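PDB 2Q9U: A-type flavoprotein from Giardia intestinalis, which probably transfers electrons from a bound flavin mononucleotide to a di-iron centre that scavenges oxygen in this parasite. Local coordinates for residues L204-L215 / A244-G252. Numbering follows the deposited sequence.
Sequences LGLFSAQMRKAL and AEYDRWSKG
The side chain of S250 sits as a knob in the hole formed by S208, M211, R212 and L215, a worked example of a small residue fitted between two helices of a metallo-beta-lactamase-like domain. Segments 208-215 and 244-250 pass with axes 9.0 Å apart, their directions 131° from parallel, and at the knob S208 CA and S250 CA are just 4.4 Å apart. Beside it R212 NH1 donates to S250 O over 2.8 Å, almost in line with the carbonyl bond and within the guanidinium plane. W249 and Y246 add aromatic contacts. W249, its CG anti to the backbone N (chi1 165°), brings its six-membered ring against the turn 204-207: S208 CA lies over one face, while the carbonyl oxygens of L204 and G205 meet the edge, L204 O being 3.1 Å from W249 CH2. A water then joins G205 O to W249 NE1, so the indole N-H is satisfied through the solvent molecule. Y246 receives M211 over a face. The methionine chain bends at chi2 and chi3 and brings CE 3.5 Å from the centroid of the Y246 ring, just 6° off its normal, with SD over the same face, nearer CG and CD2, in a Met-aromatic contact. L204 CD1 approaches the phenol obliquely, and L215 CD1 rests on the backbone of D247.

Farther out, Y246 OH is hydrogen-bonded to F173 N, and T200 of helix 189-204 touches both Y246 and W249. A Schellman motif closes the helix at G252, and S250 OG donates to D247 O, one turn back in its own helix, over 2.8 Å.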
# COMPACT_ATOMS: atom_id res chain seq x y z
N LEU A 204 7.91 7.82 23.08
CA LEU A 204 8.58 8.24 24.30
C LEU A 204 10.08 8.15 24.24
O LEU A 204 10.76 8.49 25.23
CB LEU A 204 8.03 7.43 25.50
CG LEU A 204 6.51 7.43 25.76
CD1 LEU A 204 6.15 6.43 26.89
CD2 LEU A 204 5.95 8.81 26.08
N GLY A 205 10.61 7.68 23.11
CA GLY A 205 12.02 7.21 23.05
C GLY A 205 13.03 8.23 23.58
O GLY A 205 14.03 7.86 24.19
N LEU A 206 12.78 9.51 23.32
CA LEU A 206 13.70 10.58 23.71
C LEU A 206 13.44 11.14 25.12
O LEU A 206 14.14 12.08 25.56
CB LEU A 206 13.67 11.74 22.69
CG LEU A 206 12.41 12.60 22.49
CD1 LEU A 206 12.76 13.83 21.69
CD2 LEU A 206 11.26 11.86 21.77
N PHE A 207 12.48 10.54 25.83
CA PHE A 207 12.02 11.09 27.12
C PHE A 207 12.32 10.20 28.35
O PHE A 207 11.56 10.20 29.34
CB PHE A 207 10.54 11.49 27.03
CG PHE A 207 10.26 12.55 25.97
CD1 PHE A 207 10.90 13.80 26.01
CD2 PHE A 207 9.35 12.31 24.93
CE1 PHE A 207 10.66 14.76 25.06
CE2 PHE A 207 9.08 13.28 23.99
CZ PHE A 207 9.74 14.51 24.05
N SER A 208 13.43 9.45 28.31
CA SER A 208 13.74 8.53 29.46
C SER A 208 13.92 9.28 30.78
O SER A 208 13.51 8.79 31.83
CB SER A 208 14.98 7.65 29.19
OG SER A 208 16.11 8.45 28.90
N ALA A 209 14.50 10.48 30.71
CA ALA A 209 14.73 11.28 31.92
C ALA A 209 13.38 11.67 32.53
O ALA A 209 13.16 11.57 33.76
CB ALA A 209 15.56 12.50 31.61
N GLN A 210 12.45 12.06 31.67
CA GLN A 210 11.11 12.45 32.11
C GLN A 210 10.36 11.24 32.67
O GLN A 210 9.64 11.36 33.65
CB GLN A 210 10.33 13.14 30.99
CG GLN A 210 10.91 14.54 30.58
CD GLN A 210 12.10 14.49 29.61
OE1 GLN A 210 12.61 13.42 29.24
NE2 GLN A 210 12.53 15.68 29.17
N MET A 211 10.58 10.06 32.09
CA MET A 211 10.02 8.82 32.65
C MET A 211 10.56 8.46 34.04
O MET A 211 9.80 7.99 34.90
CB MET A 211 10.18 7.63 31.68
CG MET A 211 9.60 6.30 32.22
SD MET A 211 7.79 6.35 32.45
CE MET A 211 7.28 6.42 30.72
N ARG A 212 11.86 8.70 34.25
CA ARG A 212 12.49 8.48 35.55
C ARG A 212 11.78 9.33 36.61
O ARG A 212 11.42 8.82 37.68
CB ARG A 212 14.00 8.79 35.51
CG ARG A 212 14.85 7.68 34.86
CD ARG A 212 16.35 7.83 35.20
NE ARG A 212 16.91 9.11 34.76
CZ ARG A 212 17.35 9.39 33.53
NH1 ARG A 212 17.30 8.49 32.57
NH2 ARG A 212 17.84 10.60 33.28
N LYS A 213 11.51 10.59 36.26
CA LYS A 213 10.83 11.55 37.16
C LYS A 213 9.42 11.07 37.49
O LYS A 213 8.98 11.09 38.65
CB LYS A 213 10.78 12.97 36.53
CG LYS A 213 9.37 13.61 36.23
CD LYS A 213 8.72 13.29 34.80
CE LYS A 213 8.07 14.49 34.13
NZ LYS A 213 8.98 15.57 33.46
N ALA A 214 8.72 10.63 36.45
CA ALA A 214 7.34 10.26 36.57
C ALA A 214 7.24 9.01 37.43
O ALA A 214 6.39 8.94 38.31
CB ALA A 214 6.73 10.03 35.16
N LEU A 215 8.12 8.04 37.19
CA LEU A 215 8.13 6.80 37.97
C LEU A 215 8.46 7.06 39.44
O LEU A 215 7.86 6.44 40.34
CB LEU A 215 9.06 5.75 37.35
CG LEU A 215 8.62 5.22 35.97
CD1 LEU A 215 9.70 4.31 35.40
CD2 LEU A 215 7.26 4.52 36.04
N ALA A 244 7.71 -2.45 35.22
CA ALA A 244 9.11 -2.95 35.15
C ALA A 244 9.81 -2.61 33.83
O ALA A 244 11.00 -2.27 33.84
CB ALA A 244 9.17 -4.43 35.41
N GLU A 245 9.08 -2.70 32.71
CA GLU A 245 9.65 -2.32 31.41
C GLU A 245 9.97 -0.82 31.33
O GLU A 245 11.06 -0.44 30.89
CB GLU A 245 8.70 -2.73 30.27
CG GLU A 245 9.21 -2.37 28.83
CD GLU A 245 10.47 -3.14 28.42
OE1 GLU A 245 10.71 -4.23 28.96
OE2 GLU A 245 11.20 -2.65 27.53
N TYR A 246 9.02 0.03 31.70
CA TYR A 246 9.30 1.47 31.77
C TYR A 246 10.49 1.78 32.69
O TYR A 246 11.34 2.63 32.38
CB TYR A 246 8.08 2.23 32.29
CG TYR A 246 7.10 2.69 31.26
CD1 TYR A 246 7.38 2.66 29.89
CD2 TYR A 246 5.87 3.22 31.67
CE1 TYR A 246 6.45 3.11 28.95
CE2 TYR A 246 4.95 3.67 30.76
CZ TYR A 246 5.23 3.62 29.40
OH TYR A 246 4.28 4.10 28.54
N ASP A 247 10.56 1.08 33.81
CA ASP A 247 11.67 1.29 34.76
C ASP A 247 13.03 0.94 34.15
O ASP A 247 13.97 1.73 34.23
CB ASP A 247 11.44 0.51 36.05
CG ASP A 247 12.49 0.85 37.11
OD1 ASP A 247 12.58 2.04 37.46
OD2 ASP A 247 13.24 -0.07 37.53
N ARG A 248 13.13 -0.24 33.54
CA ARG A 248 14.35 -0.65 32.87
C ARG A 248 14.68 0.33 31.76
O ARG A 248 15.80 0.85 31.70
CB ARG A 248 14.26 -2.08 32.32
CG ARG A 248 14.42 -3.18 33.37
CD ARG A 248 14.45 -4.58 32.72
NE ARG A 248 13.28 -4.80 31.85
CZ ARG A 248 12.15 -5.39 32.23
NH1 ARG A 248 12.01 -5.84 33.48
NH2 ARG A 248 11.14 -5.53 31.37
N TRP A 249 13.71 0.63 30.91
CA TRP A 249 13.96 1.55 29.80
C TRP A 249 14.42 2.93 30.28
O TRP A 249 15.38 3.48 29.73
CB TRP A 249 12.74 1.68 28.86
CG TRP A 249 12.87 2.88 27.97
CD1 TRP A 249 13.78 3.05 26.95
CD2 TRP A 249 12.11 4.09 28.05
NE1 TRP A 249 13.62 4.30 26.39
CE2 TRP A 249 12.60 4.96 27.04
CE3 TRP A 249 11.06 4.53 28.89
CZ2 TRP A 249 12.08 6.25 26.84
CZ3 TRP A 249 10.53 5.83 28.68
CH2 TRP A 249 11.05 6.67 27.67
N SER A 250 13.77 3.48 31.31
CA SER A 250 14.14 4.82 31.83
C SER A 250 15.60 4.83 32.33
O SER A 250 16.24 5.89 32.37
CB SER A 250 13.22 5.28 32.96
OG SER A 250 13.33 4.43 34.09
N LYS A 251 16.11 3.66 32.69
CA LYS A 251 17.48 3.49 33.18
C LYS A 251 18.45 2.95 32.09
O LYS A 251 19.65 2.72 32.35
CB LYS A 251 17.45 2.59 34.41
CG LYS A 251 16.74 3.23 35.61
CD LYS A 251 16.50 2.20 36.68
CE LYS A 251 15.96 2.86 37.93
NZ LYS A 251 15.35 1.84 38.80
N GLY A 252 17.94 2.74 30.88
CA GLY A 252 18.78 2.22 29.80
C GLY A 252 19.15 0.76 29.97
O GLY A 252 20.14 0.28 29.41
O HOH W 1 15.40 5.25 24.13